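Local coordinates for phage-related protein (Bordetella bronchiseptica RB50, PDB 3BJQ) that is of unknown detailed function but probably serves as a major capsid (coat) protein of a prophage-derived particle, at residues T28-K33 / D239-D244; L182-L187 / T226-T231; I208-L213 / E220-G225; A135-D140 / D244-Y249; E163-A168 / A304-E309. All blocks are in the same frame, centred on the assembly; numbering follows the deposited sequence.

Interaction 1 of 5, residues T28-K33 / D239-D244; sequences TLIGKK and DVWGPD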
# COMPACT_ATOMS: atom_id res chain seq x y z
N THR E 28 -24.09 26.47 -14.78
CA THR E 28 -24.98 27.34 -15.54
C THR E 28 -24.22 28.42 -16.34
O THR E 28 -24.85 29.15 -17.13
CB THR E 28 -26.09 27.97 -14.67
OG1 THR E 28 -25.55 29.02 -13.85
CG2 THR E 28 -26.79 26.91 -13.83
N LEU E 29 -22.91 28.54 -16.11
CA LEU E 29 -22.08 29.45 -16.90
C LEU E 29 -21.57 28.65 -18.10
O LEU E 29 -21.11 27.53 -17.96
CB LEU E 29 -20.92 30.02 -16.08
CG LEU E 29 -21.31 30.79 -14.81
CD1 LEU E 29 -20.07 31.36 -14.20
CD2 LEU E 29 -22.30 31.88 -15.09
N ILE E 30 -21.67 29.24 -19.30
CA ILE E 30 -21.40 28.50 -20.52
C ILE E 30 -20.22 29.04 -21.34
O ILE E 30 -19.90 28.49 -22.38
CB ILE E 30 -22.68 28.40 -21.40
CG1 ILE E 30 -23.20 29.79 -21.78
CG2 ILE E 30 -23.78 27.61 -20.64
CD1 ILE E 30 -23.96 29.86 -23.07
N GLY E 31 -19.53 30.07 -20.84
CA GLY E 31 -18.39 30.67 -21.55
C GLY E 31 -17.31 29.69 -21.97
O GLY E 31 -16.81 29.74 -23.09
N LYS E 32 -16.99 28.75 -21.09
CA LYS E 32 -15.99 27.72 -21.38
C LYS E 32 -16.47 26.70 -22.41
O LYS E 32 -15.68 25.91 -22.93
CB LYS E 32 -15.57 27.02 -20.09
CG LYS E 32 -14.98 27.97 -19.08
CD LYS E 32 -14.69 27.34 -17.72
CE LYS E 32 -13.72 28.22 -16.92
NZ LYS E 32 -13.31 27.67 -15.59
N LYS E 33 -17.76 26.73 -22.75
CA LYS E 33 -18.29 25.85 -23.79
C LYS E 33 -18.03 26.42 -25.18
O LYS E 33 -18.10 25.70 -26.17
CB LYS E 33 -19.79 25.64 -23.60
CG LYS E 33 -20.17 24.82 -22.35
CD LYS E 33 -19.90 23.36 -22.56
CE LYS E 33 -20.17 22.58 -21.29
NZ LYS E 33 -20.72 21.20 -21.56
N ASP E 239 -29.05 40.55 -19.31
CA ASP E 239 -28.62 39.21 -19.74
C ASP E 239 -27.24 39.30 -20.36
O ASP E 239 -27.05 40.04 -21.33
CB ASP E 239 -29.57 38.62 -20.78
CG ASP E 239 -30.99 38.39 -20.24
OD1 ASP E 239 -31.18 38.41 -19.04
OD2 ASP E 239 -31.92 38.19 -21.04
N VAL E 240 -26.30 38.50 -19.85
CA VAL E 240 -24.93 38.51 -20.34
C VAL E 240 -24.90 38.11 -21.84
O VAL E 240 -24.12 38.63 -22.63
CB VAL E 240 -24.04 37.58 -19.46
CG1 VAL E 240 -22.62 37.45 -20.03
CG2 VAL E 240 -24.02 38.06 -18.00
N TRP E 241 -25.74 37.15 -22.23
CA TRP E 241 -25.75 36.64 -23.61
C TRP E 241 -26.81 37.32 -24.48
O TRP E 241 -27.14 36.84 -25.58
CB TRP E 241 -25.91 35.11 -23.59
CG TRP E 241 -24.76 34.50 -22.92
CD1 TRP E 241 -24.67 34.18 -21.61
CD2 TRP E 241 -23.49 34.18 -23.51
NE1 TRP E 241 -23.42 33.71 -21.33
CE2 TRP E 241 -22.68 33.67 -22.48
CE3 TRP E 241 -22.96 34.27 -24.81
CZ2 TRP E 241 -21.37 33.22 -22.70
CZ3 TRP E 241 -21.66 33.82 -25.03
CH2 TRP E 241 -20.87 33.31 -23.98
N GLY E 242 -27.33 38.44 -23.98
CA GLY E 242 -28.24 39.30 -24.70
C GLY E 242 -29.43 38.57 -25.26
O GLY E 242 -29.87 37.57 -24.68
N PRO E 243 -29.98 39.07 -26.38
CA PRO E 243 -31.09 38.41 -27.04
C PRO E 243 -30.63 37.53 -28.22
O PRO E 243 -31.42 37.19 -29.09
CB PRO E 243 -31.91 39.60 -27.55
CG PRO E 243 -30.87 40.61 -27.90
CD PRO E 243 -29.64 40.33 -27.07
N ASP E 244 -29.37 37.12 -28.19
CA ASP E 244 -28.74 36.52 -29.36
C ASP E 244 -28.74 35.00 -29.41
O ASP E 244 -29.07 34.31 -28.45
CB ASP E 244 -27.30 37.01 -29.47
CG ASP E 244 -27.21 38.52 -29.61
OD1 ASP E 244 -28.21 39.19 -29.99
OD2 ASP E 244 -26.10 39.04 -29.38
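Ile30 N and Trp241 NE1 converge on a single oxygen, OE2 of Glu124 in helix 105-131, while Gly31 N bonds to the other oxygen of that carboxylate, OE1. One acidic group thus grips both sides of this buried contact, satisfies the indole N-H and helps to fix the turn of the ring. Between the two segments themselves the meeting is apolar. The methyl CD1 of Ile30 sits over one face of the Trp241 indole, 4.2 Å from the centroid of the five-membered ring and 17° off its normal, a CH-pi contact. CG1 of Ile30 supports it, 4.0 Å from CE2 of Trp241. With chi1 at 60°, Ile30 holds CG1 between its backbone N and carbonyl carbon, and that presents the ethyl branch to the ring. Gly31 comes in at the ring edge, its CA 4.1 Å from CZ2 of Trp241. Val240 CG1 lies over the rim of the opposite face, 4.0 Å above the plane, so the indole has an aliphatic group on each side. Met181 of strand 179-183 touches both Ile30 and Trp241. The indole springs from two overlapping beta turns, type I from Asp239 to Gly242 and type II' from Trp241 to Asp244, which link strands 237-239 and 245-248. Lodging a turn tryptophan beside the sheet, with its N-H tied to the long helix, is consistent with the A-domain and spine-helix junction of an HK97-type coat protein.

Interaction 2 of 5, residues L182-L187 / T226-T231; sequences LSRKAL and TARVAT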
# COMPACT_ATOMS: atom_id res chain seq x y z
N LEU E 182 -28.13 29.31 -27.24
CA LEU E 182 -29.40 30.04 -27.22
C LEU E 182 -29.41 30.91 -25.97
O LEU E 182 -29.31 30.38 -24.85
CB LEU E 182 -30.57 29.07 -27.09
CG LEU E 182 -30.80 28.03 -28.17
CD1 LEU E 182 -31.98 27.17 -27.81
CD2 LEU E 182 -31.03 28.73 -29.50
N SER E 183 -29.57 32.21 -26.13
CA SER E 183 -29.78 33.06 -24.97
C SER E 183 -31.13 32.71 -24.36
O SER E 183 -32.01 32.20 -25.02
CB SER E 183 -29.80 34.52 -25.36
OG SER E 183 -30.88 34.81 -26.24
N ARG E 184 -31.28 33.01 -23.08
CA ARG E 184 -32.50 32.79 -22.34
C ARG E 184 -33.73 33.28 -23.13
O ARG E 184 -34.72 32.56 -23.27
CB ARG E 184 -32.36 33.56 -21.02
CG ARG E 184 -33.43 33.38 -20.00
CD ARG E 184 -33.01 34.11 -18.71
NE ARG E 184 -33.13 35.55 -18.83
CZ ARG E 184 -34.09 36.29 -18.28
NH1 ARG E 184 -35.03 35.74 -17.52
NH2 ARG E 184 -34.10 37.60 -18.47
N LYS E 185 -33.63 34.51 -23.64
CA LYS E 185 -34.68 35.11 -24.45
C LYS E 185 -34.97 34.36 -25.75
O LYS E 185 -36.12 34.19 -26.11
CB LYS E 185 -34.33 36.55 -24.78
CG LYS E 185 -34.54 37.49 -23.63
CD LYS E 185 -33.97 38.88 -23.96
CE LYS E 185 -34.46 39.94 -22.98
NZ LYS E 185 -34.47 39.47 -21.57
N ALA E 186 -33.93 33.94 -26.46
CA ALA E 186 -34.13 33.16 -27.67
C ALA E 186 -34.74 31.80 -27.36
O ALA E 186 -35.58 31.31 -28.12
CB ALA E 186 -32.83 33.00 -28.44
N LEU E 187 -34.34 31.18 -26.25
CA LEU E 187 -34.96 29.91 -25.84
C LEU E 187 -36.46 30.08 -25.53
O LEU E 187 -37.28 29.25 -25.93
CB LEU E 187 -34.25 29.26 -24.65
CG LEU E 187 -34.79 27.89 -24.21
CD1 LEU E 187 -34.78 26.87 -25.32
CD2 LEU E 187 -34.02 27.34 -23.01
N THR E 226 -27.82 31.93 -19.62
CA THR E 226 -28.75 32.34 -18.56
C THR E 226 -28.22 33.47 -17.64
O THR E 226 -29.01 34.17 -17.02
CB THR E 226 -29.17 31.14 -17.70
OG1 THR E 226 -28.00 30.49 -17.20
CG2 THR E 226 -29.99 30.11 -18.53
N ALA E 227 -26.90 33.63 -17.56
CA ALA E 227 -26.28 34.55 -16.59
C ALA E 227 -26.80 35.96 -16.80
O ALA E 227 -27.06 36.37 -17.92
CB ALA E 227 -24.74 34.51 -16.66
N ARG E 228 -26.96 36.67 -15.69
CA ARG E 228 -27.38 38.04 -15.68
C ARG E 228 -26.44 38.84 -14.83
O ARG E 228 -25.75 38.29 -13.97
CB ARG E 228 -28.79 38.15 -15.12
CG ARG E 228 -29.81 37.34 -15.91
CD ARG E 228 -31.12 38.03 -16.05
NE ARG E 228 -32.08 37.64 -15.05
CZ ARG E 228 -33.21 38.29 -14.80
NH1 ARG E 228 -33.53 39.40 -15.46
NH2 ARG E 228 -34.03 37.84 -13.86
N VAL E 229 -26.40 40.14 -15.10
CA VAL E 229 -25.58 41.06 -14.33
C VAL E 229 -26.40 42.28 -14.04
O VAL E 229 -27.28 42.65 -14.82
CB VAL E 229 -24.28 41.48 -15.05
CG1 VAL E 229 -23.22 40.38 -14.92
CG2 VAL E 229 -24.54 41.84 -16.48
N ALA E 230 -26.11 42.90 -12.89
CA ALA E 230 -26.80 44.10 -12.47
C ALA E 230 -26.47 45.19 -13.46
O ALA E 230 -25.32 45.34 -13.86
CB ALA E 230 -26.36 44.49 -11.05
N THR E 231 -27.50 45.93 -13.88
CA THR E 231 -27.32 47.07 -14.78
C THR E 231 -27.63 48.36 -14.01
O THR E 231 -27.31 49.47 -14.45
CB THR E 231 -28.20 46.95 -16.07
OG1 THR E 231 -29.55 46.58 -15.74
CG2 THR E 231 -27.64 45.90 -17.00
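Arg184 and Arg228 lay their guanidinium groups flat on one another, centres 4.1 Å apart and planes inclined by 26°. The overlap is not atom on atom: NE of Arg228 stands over the centre of the Arg184 group, 3.9 Å above its plane, whereas CZ of Arg184 falls toward the rim of the Arg228 group. The closest atoms are NH2 of Arg184 and NH1 of Arg228, 3.6 Å apart. Arg184 leaves the first turn of helix 184-191 with CG anti to the backbone N (chi1 -174°) and bends at chi3; Arg228 comes from strand 221-230 and bends at both chi2 and chi3, which turns its flat end to face its partner. Lower down, CD of Arg184 passes 4.3 Å from Thr226 O. The helix start that carries Arg184 is capped by Ser183, whose OG accepts from Ala186 N at 3.2 Å and also bonds to Asp244 O. Asp239 probably offsets part of the positive charge, with OD1 in a salt bridge to Arg184 NH2 and OD2 in another to Lys185 NZ. Glu176 of the second subunit adds a long, weak ion pair to Arg184 NH1, and Gly174 of that subunit packs on Arg228, placing the stack at a subunit boundary. The guanidinium faces meet through their pi surfaces while NH2 of Arg184 is held by the carboxylate, so Asp239 probably makes the like-charged stack tolerable at this surface.

Interaction 3 of 5, residues I208-L213 / E220-G225; sequences ITIDML and EEIVVG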
# COMPACT_ATOMS: atom_id res chain seq x y z
N ILE E 208 -41.53 23.29 -26.62
CA ILE E 208 -40.24 22.88 -27.14
C ILE E 208 -39.13 22.88 -26.08
O ILE E 208 -38.96 23.85 -25.33
CB ILE E 208 -39.76 23.83 -28.29
CG1 ILE E 208 -40.82 23.96 -29.40
CG2 ILE E 208 -38.43 23.35 -28.85
CD1 ILE E 208 -41.20 22.69 -30.10
N THR E 209 -38.35 21.81 -26.08
CA THR E 209 -37.25 21.63 -25.16
C THR E 209 -35.91 21.53 -25.89
O THR E 209 -35.89 21.19 -27.07
CB THR E 209 -37.44 20.33 -24.37
OG1 THR E 209 -37.37 19.22 -25.28
CG2 THR E 209 -38.78 20.33 -23.59
N ILE E 210 -34.81 21.74 -25.15
CA ILE E 210 -33.43 21.67 -25.67
C ILE E 210 -33.19 20.36 -26.39
O ILE E 210 -32.66 20.34 -27.49
CB ILE E 210 -32.41 21.84 -24.52
CG1 ILE E 210 -32.48 23.25 -23.98
CG2 ILE E 210 -31.00 21.58 -24.99
CD1 ILE E 210 -32.37 24.31 -25.06
N ASP E 211 -33.56 19.25 -25.76
CA ASP E 211 -33.34 17.94 -26.37
C ASP E 211 -34.06 17.80 -27.71
O ASP E 211 -33.53 17.20 -28.65
CB ASP E 211 -33.76 16.83 -25.41
CG ASP E 211 -32.66 16.46 -24.44
OD1 ASP E 211 -31.83 17.33 -24.06
OD2 ASP E 211 -32.62 15.28 -24.05
N MSE E 212 -35.27 18.35 -27.80
CA MSE E 212 -36.02 18.35 -29.06
C MSE E 212 -35.30 19.18 -30.11
O MSE E 212 -35.20 18.75 -31.26
CB MSE E 212 -37.44 18.91 -28.94
CG MSE E 212 -38.41 18.05 -28.13
SE MSE E 212 -40.18 18.85 -28.06
CE MSE E 212 -40.57 18.31 -26.31
N LEU E 213 -34.80 20.35 -29.71
CA LEU E 213 -34.07 21.22 -30.62
C LEU E 213 -32.76 20.60 -31.10
O LEU E 213 -32.37 20.82 -32.24
CB LEU E 213 -33.77 22.58 -29.98
CG LEU E 213 -34.98 23.50 -29.76
CD1 LEU E 213 -34.53 24.80 -29.17
CD2 LEU E 213 -35.71 23.70 -31.07
N GLU E 220 -24.78 18.80 -31.88
CA GLU E 220 -24.30 17.99 -30.78
C GLU E 220 -24.73 18.49 -29.40
O GLU E 220 -25.18 17.73 -28.56
CB GLU E 220 -22.78 17.95 -30.82
CG GLU E 220 -22.14 16.99 -29.85
CD GLU E 220 -20.64 16.91 -30.06
OE1 GLU E 220 -20.21 16.04 -30.85
OE2 GLU E 220 -19.91 17.74 -29.48
N GLU E 221 -24.55 19.78 -29.15
CA GLU E 221 -24.82 20.32 -27.84
C GLU E 221 -25.42 21.71 -27.95
O GLU E 221 -24.94 22.53 -28.72
CB GLU E 221 -23.51 20.36 -27.06
CG GLU E 221 -23.67 20.82 -25.61
CD GLU E 221 -22.45 20.50 -24.76
OE1 GLU E 221 -21.40 20.13 -25.33
OE2 GLU E 221 -22.56 20.64 -23.52
N ILE E 222 -26.47 21.94 -27.17
CA ILE E 222 -27.10 23.26 -27.07
C ILE E 222 -26.81 23.74 -25.67
O ILE E 222 -27.07 23.01 -24.71
CB ILE E 222 -28.64 23.19 -27.30
CG1 ILE E 222 -28.94 22.74 -28.73
CG2 ILE E 222 -29.33 24.57 -26.99
CD1 ILE E 222 -30.44 22.74 -29.12
N VAL E 223 -26.26 24.95 -25.55
CA VAL E 223 -26.00 25.56 -24.25
C VAL E 223 -26.86 26.83 -24.15
O VAL E 223 -27.08 27.50 -25.16
CB VAL E 223 -24.48 25.81 -24.03
CG1 VAL E 223 -23.73 24.48 -24.09
CG2 VAL E 223 -23.91 26.80 -25.01
N VAL E 224 -27.39 27.10 -22.96
CA VAL E 224 -28.27 28.23 -22.75
C VAL E 224 -27.57 29.33 -21.95
O VAL E 224 -27.08 29.08 -20.86
CB VAL E 224 -29.55 27.84 -22.01
CG1 VAL E 224 -30.50 29.05 -21.94
CG2 VAL E 224 -30.23 26.62 -22.71
N GLY E 225 -27.59 30.55 -22.50
CA GLY E 225 -26.99 31.71 -21.86
C GLY E 225 -27.93 32.35 -20.88
O GLY E 225 -28.70 33.21 -21.26
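No ring or other flat side chain takes part where Ile210 and Leu213 meet Ile222 and Val224; faces and edges give way to branched aliphatic groups, and the contact is decided by which branch touches which. Ile210 lies across Ile222 at a slant and offers both its branches. Its CG2 is 3.7 Å from CB of Ile222, and its CD1 is 3.6 Å from CG2 of the same residue. That CD1 reaches on to Val224 CG2 at 3.9 Å, bridging two strand positions between which Val223 points away. Helix 210-217 is the last helix of a beta-alpha-beta crossover: the chain leaves strand 179-183, passes through helices and returns in the parallel neighbour 221-230. Leu182 of strand 179-183 touches Ile210, Leu213 and Ile222, and Leu187 of helix 184-191 touches Ile210 and Val224, so the apolar patch continues past these segments. One turn along the helix, Leu213 turns its CB to Ile222 CD1 at 3.4 Å, tighter than ordinary van der Waals contact. Ile222 gets there with an extended tail: CG1 lies anti to the carbonyl carbon (chi1 -64°), and chi2 of -175° carries CD1 outward to the helix, where Ile210 O is also close, 3.7 Å from CD1. At the helix start Thr209 OG1 accepts a weak capping bond from N of Met212 (modelled as selenomethionine) at 3.4 Å.

Interaction 4 of 5, residues A135-D140 / D244-Y249; sequences AKYNAD and DVWLGY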
# COMPACT_ATOMS: atom_id res chain seq x y z
N ALA E 135 -18.72 42.82 -35.11
CA ALA E 135 -17.52 43.33 -35.78
C ALA E 135 -16.45 42.24 -36.00
O ALA E 135 -15.56 42.41 -36.82
CB ALA E 135 -16.93 44.48 -34.98
N LYS E 136 -16.55 41.13 -35.28
CA LYS E 136 -15.54 40.07 -35.38
C LYS E 136 -15.89 39.08 -36.47
O LYS E 136 -15.13 38.16 -36.72
CB LYS E 136 -15.44 39.31 -34.06
CG LYS E 136 -15.43 40.21 -32.82
CD LYS E 136 -14.08 40.72 -32.51
CE LYS E 136 -13.38 39.89 -31.45
NZ LYS E 136 -11.98 40.39 -31.34
N TYR E 137 -17.03 39.25 -37.11
CA TYR E 137 -17.48 38.30 -38.12
C TYR E 137 -17.55 38.95 -39.48
O TYR E 137 -17.82 40.15 -39.57
CB TYR E 137 -18.85 37.78 -37.73
CG TYR E 137 -18.86 37.07 -36.41
CD1 TYR E 137 -18.58 35.70 -36.34
CD2 TYR E 137 -19.11 37.75 -35.23
CE1 TYR E 137 -18.57 35.04 -35.14
CE2 TYR E 137 -19.10 37.10 -34.01
CZ TYR E 137 -18.83 35.74 -33.97
OH TYR E 137 -18.83 35.06 -32.79
N ASN E 138 -17.33 38.16 -40.53
CA ASN E 138 -17.56 38.63 -41.89
C ASN E 138 -19.06 38.49 -42.18
O ASN E 138 -19.75 37.81 -41.44
CB ASN E 138 -16.61 37.93 -42.89
CG ASN E 138 -17.03 36.53 -43.25
OD1 ASN E 138 -18.18 36.15 -43.10
ND2 ASN E 138 -16.07 35.75 -43.77
N ALA E 139 -19.55 39.16 -43.22
CA ALA E 139 -20.98 39.26 -43.52
C ALA E 139 -21.64 37.91 -43.75
O ALA E 139 -22.83 37.78 -43.46
CB ALA E 139 -21.21 40.19 -44.74
N ASP E 140 -20.91 36.92 -44.25
CA ASP E 140 -21.47 35.57 -44.44
C ASP E 140 -21.59 34.78 -43.13
O ASP E 140 -22.17 33.69 -43.13
CB ASP E 140 -20.62 34.76 -45.44
CG ASP E 140 -20.67 35.31 -46.86
OD1 ASP E 140 -21.21 36.42 -47.10
OD2 ASP E 140 -20.16 34.61 -47.77
N ASP E 244 -29.37 37.12 -28.19
CA ASP E 244 -28.74 36.52 -29.36
C ASP E 244 -28.74 35.00 -29.41
O ASP E 244 -29.07 34.31 -28.45
CB ASP E 244 -27.30 37.01 -29.47
CG ASP E 244 -27.21 38.52 -29.61
OD1 ASP E 244 -28.21 39.19 -29.99
OD2 ASP E 244 -26.10 39.04 -29.38
N VAL E 245 -28.39 34.50 -30.60
CA VAL E 245 -28.15 33.08 -30.83
C VAL E 245 -26.80 32.99 -31.51
O VAL E 245 -26.45 33.87 -32.28
CB VAL E 245 -29.25 32.47 -31.69
CG1 VAL E 245 -28.91 31.03 -32.09
CG2 VAL E 245 -30.57 32.56 -30.90
N TRP E 246 -26.02 31.96 -31.19
CA TRP E 246 -24.69 31.79 -31.76
C TRP E 246 -24.49 30.30 -32.07
O TRP E 246 -25.01 29.46 -31.36
CB TRP E 246 -23.65 32.30 -30.78
CG TRP E 246 -22.22 32.04 -31.16
CD1 TRP E 246 -21.37 32.90 -31.80
CD2 TRP E 246 -21.46 30.85 -30.89
NE1 TRP E 246 -20.14 32.32 -31.96
CE2 TRP E 246 -20.16 31.06 -31.41
CE3 TRP E 246 -21.74 29.63 -30.26
CZ2 TRP E 246 -19.15 30.10 -31.33
CZ3 TRP E 246 -20.75 28.66 -30.18
CH2 TRP E 246 -19.45 28.91 -30.71
N LEU E 247 -23.74 30.00 -33.12
CA LEU E 247 -23.38 28.63 -33.48
C LEU E 247 -21.90 28.55 -33.74
O LEU E 247 -21.34 29.46 -34.31
CB LEU E 247 -24.01 28.21 -34.79
CG LEU E 247 -25.38 27.55 -34.83
CD1 LEU E 247 -26.50 28.61 -34.83
CD2 LEU E 247 -25.39 26.72 -36.11
N GLY E 248 -21.27 27.43 -33.41
CA GLY E 248 -19.86 27.30 -33.69
C GLY E 248 -19.36 25.88 -33.65
O GLY E 248 -20.04 24.99 -33.13
N TYR E 249 -18.21 25.69 -34.27
CA TYR E 249 -17.43 24.48 -34.09
C TYR E 249 -16.43 24.80 -32.98
O TYR E 249 -15.58 25.68 -33.14
CB TYR E 249 -16.68 24.02 -35.35
CG TYR E 249 -15.74 22.91 -35.02
CD1 TYR E 249 -16.20 21.63 -34.81
CD2 TYR E 249 -14.38 23.15 -34.82
CE1 TYR E 249 -15.34 20.61 -34.44
CE2 TYR E 249 -13.51 22.13 -34.45
CZ TYR E 249 -13.99 20.85 -34.28
OH TYR E 249 -13.14 19.82 -33.93
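Tyr137 and Trp246 are joined by one weak polar bond and a little carbon contact. The bond runs from Trp246 NE1 to Tyr137 OH at 3.1 Å, with an N-H...O angle of 130°, well short of straight. The oxygen lies at the edge of the indole, in its plane, and is also 3.5 Å from CD1 of Trp246. Its stronger partner is the carbonyl O of Ala131, at the end of helix 105-131, so the buried phenol oxygen bonds Ala131 O and takes a weak bond from the indole N-H besides. Among the apolar approaches, CZ of Tyr137 stands 4.4 Å from CD1 of Trp246. The two side chains cross at about a right angle, and the tyrosine makes the contact with CZ and OH. Trp246 also packs within its own strand: Gly248 N lies 3.5 Å above one face of the indole. Phe263 touches both residues, meeting the Trp246 ring edge to face. As to backbone bonds, Trp246 pairs with Met181 and Leu247 with Tyr306, placing strand 245-248 between strands 179-183 and 305-309. The arrangement ties the loop leaving the long helix to a central strand of a six-stranded mixed sheet in an alpha/beta domain.

Interaction 5 of 5, residues E163-A168 / A304-E309; sequences ETAKEA and AGYLIE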
# COMPACT_ATOMS: atom_id res chain seq x y z
N GLU E 163 -30.20 26.47 -39.91
CA GLU E 163 -29.64 25.69 -41.03
C GLU E 163 -28.71 26.56 -41.89
O GLU E 163 -27.68 26.08 -42.38
CB GLU E 163 -30.70 25.05 -41.92
CG GLU E 163 -31.55 23.94 -41.24
CD GLU E 163 -30.73 22.78 -40.67
OE1 GLU E 163 -29.53 22.62 -41.03
OE2 GLU E 163 -31.30 22.02 -39.86
N THR E 164 -29.06 27.83 -42.07
CA THR E 164 -28.20 28.77 -42.80
C THR E 164 -26.86 28.94 -42.07
O THR E 164 -25.80 29.03 -42.70
CB THR E 164 -28.89 30.14 -42.98
OG1 THR E 164 -30.03 29.97 -43.83
CG2 THR E 164 -27.97 31.18 -43.59
N ALA E 165 -26.91 28.98 -40.74
CA ALA E 165 -25.69 29.10 -39.90
C ALA E 165 -24.83 27.84 -40.02
O ALA E 165 -23.61 27.90 -40.18
CB ALA E 165 -26.08 29.34 -38.44
N LYS E 166 -25.47 26.68 -39.95
CA LYS E 166 -24.77 25.42 -40.05
C LYS E 166 -24.03 25.32 -41.38
O LYS E 166 -22.86 24.94 -41.42
CB LYS E 166 -25.75 24.26 -39.91
CG LYS E 166 -26.27 24.07 -38.48
CD LYS E 166 -27.41 23.10 -38.42
CE LYS E 166 -27.05 21.68 -38.89
NZ LYS E 166 -28.28 20.91 -39.27
N GLU E 167 -24.71 25.66 -42.47
CA GLU E 167 -24.14 25.60 -43.80
C GLU E 167 -22.96 26.55 -43.94
O GLU E 167 -21.95 26.17 -44.51
CB GLU E 167 -25.19 25.91 -44.89
CG GLU E 167 -26.26 24.84 -45.06
N ALA E 168 -23.11 27.79 -43.46
CA ALA E 168 -22.03 28.78 -43.57
C ALA E 168 -20.74 28.26 -42.97
O ALA E 168 -19.68 28.34 -43.59
CB ALA E 168 -22.42 30.08 -42.89
N ALA E 304 -15.31 29.41 -37.89
CA ALA E 304 -15.95 28.32 -37.16
C ALA E 304 -17.11 28.83 -36.29
O ALA E 304 -17.69 28.06 -35.55
CB ALA E 304 -14.95 27.55 -36.32
N GLY E 305 -17.45 30.12 -36.42
CA GLY E 305 -18.52 30.75 -35.66
C GLY E 305 -19.53 31.48 -36.54
O GLY E 305 -19.25 31.83 -37.70
N TYR E 306 -20.71 31.70 -35.98
CA TYR E 306 -21.79 32.38 -36.69
C TYR E 306 -22.69 33.09 -35.67
O TYR E 306 -23.18 32.47 -34.75
CB TYR E 306 -22.58 31.35 -37.49
CG TYR E 306 -23.58 31.95 -38.46
CD1 TYR E 306 -24.83 32.38 -38.02
CD2 TYR E 306 -23.29 32.07 -39.81
CE1 TYR E 306 -25.74 32.92 -38.89
CE2 TYR E 306 -24.20 32.60 -40.70
CZ TYR E 306 -25.43 33.03 -40.23
OH TYR E 306 -26.36 33.56 -41.08
N LEU E 307 -22.91 34.39 -35.87
CA LEU E 307 -23.74 35.17 -34.97
C LEU E 307 -25.11 35.55 -35.56
O LEU E 307 -25.19 36.11 -36.66
CB LEU E 307 -22.98 36.43 -34.59
CG LEU E 307 -23.66 37.41 -33.64
CD1 LEU E 307 -23.95 36.80 -32.25
CD2 LEU E 307 -22.79 38.64 -33.58
N ILE E 308 -26.17 35.26 -34.80
CA ILE E 308 -27.54 35.64 -35.16
C ILE E 308 -27.99 36.66 -34.11
O ILE E 308 -28.47 36.28 -33.05
CB ILE E 308 -28.50 34.43 -35.12
CG1 ILE E 308 -28.07 33.36 -36.12
CG2 ILE E 308 -29.95 34.85 -35.42
CD1 ILE E 308 -28.87 32.06 -35.99
N GLU E 309 -27.84 37.94 -34.41
CA GLU E 309 -28.20 38.98 -33.45
C GLU E 309 -29.71 39.21 -33.34
O GLU E 309 -30.44 39.15 -34.33
CB GLU E 309 -27.61 40.34 -33.84
CG GLU E 309 -26.13 40.46 -33.93
CD GLU E 309 -25.73 41.92 -34.18
OE1 GLU E 309 -25.72 42.69 -33.20
OE2 GLU E 309 -25.45 42.27 -35.35
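Thr164 and Tyr306 meet at the outer end of the tyrosine, where the methyl CG2 of Thr164 is 3.8 Å from OH of Tyr306; the threonine hydroxyl turns instead to the carbonyl of Lys160, one turn back in the helix. Ala165 comes next and carries the main load. Its CA stands over the centre of the Tyr306 ring, 3.6 Å from the centroid and only 3° off the normal, a CH-pi contact of nearly vertical geometry. Its CB leans toward one side of the ring, 3.3 Å from CD1 of Tyr306. Lys166 points away from the strand and bonds back to Glu163, NZ to OE1 at 2.8 Å in a salt bridge, with Trp217 O as a further partner. Ala168 then completes the helix side: its CB approaches CD2 of Tyr306 obliquely, at 3.8 Å, on the same side of the ring as Ala165. The tyrosine reaches this position because CG lies anti to the backbone N (chi1 -170°), which stands the ring up from the strand against the helix; Ile308 CG1 meets its edge in plane. Small alanines let the backbones come close: the axes of the short segments 163-168 and 305-309 approach to 8.3 Å and run near antiparallel, at 155°. Helix 158-173 also covers Leu247 of strand 245-248, while strand 142-144, on the side of strand 305-309 away from 245-248, touches Tyr306 through Val143.

How the interactions relate
Interactions 1 and 4 are buried, and each centres on a tryptophan whose indole N-H finds an oxygen: a carboxylate of the long helix in the first, a phenol in the second. Interactions 3 and 5 are partly buried helix-on-sheet contacts, branched aliphatics in one and a ring on alanines in the other. Interaction 2 lies at the surface, near a second subunit, and is the most charged. All five border the six-stranded sheet, the first through the turns between two of its strands; interactions 2 and 3 share strand 221-230, and interactions 4 and 5 use neighbouring strands 245-248 and 305-309. Interactions 1 and 2 meet through the Asp239-Lys185 salt bridge, interactions 1 and 3 through Lys33 and Glu221.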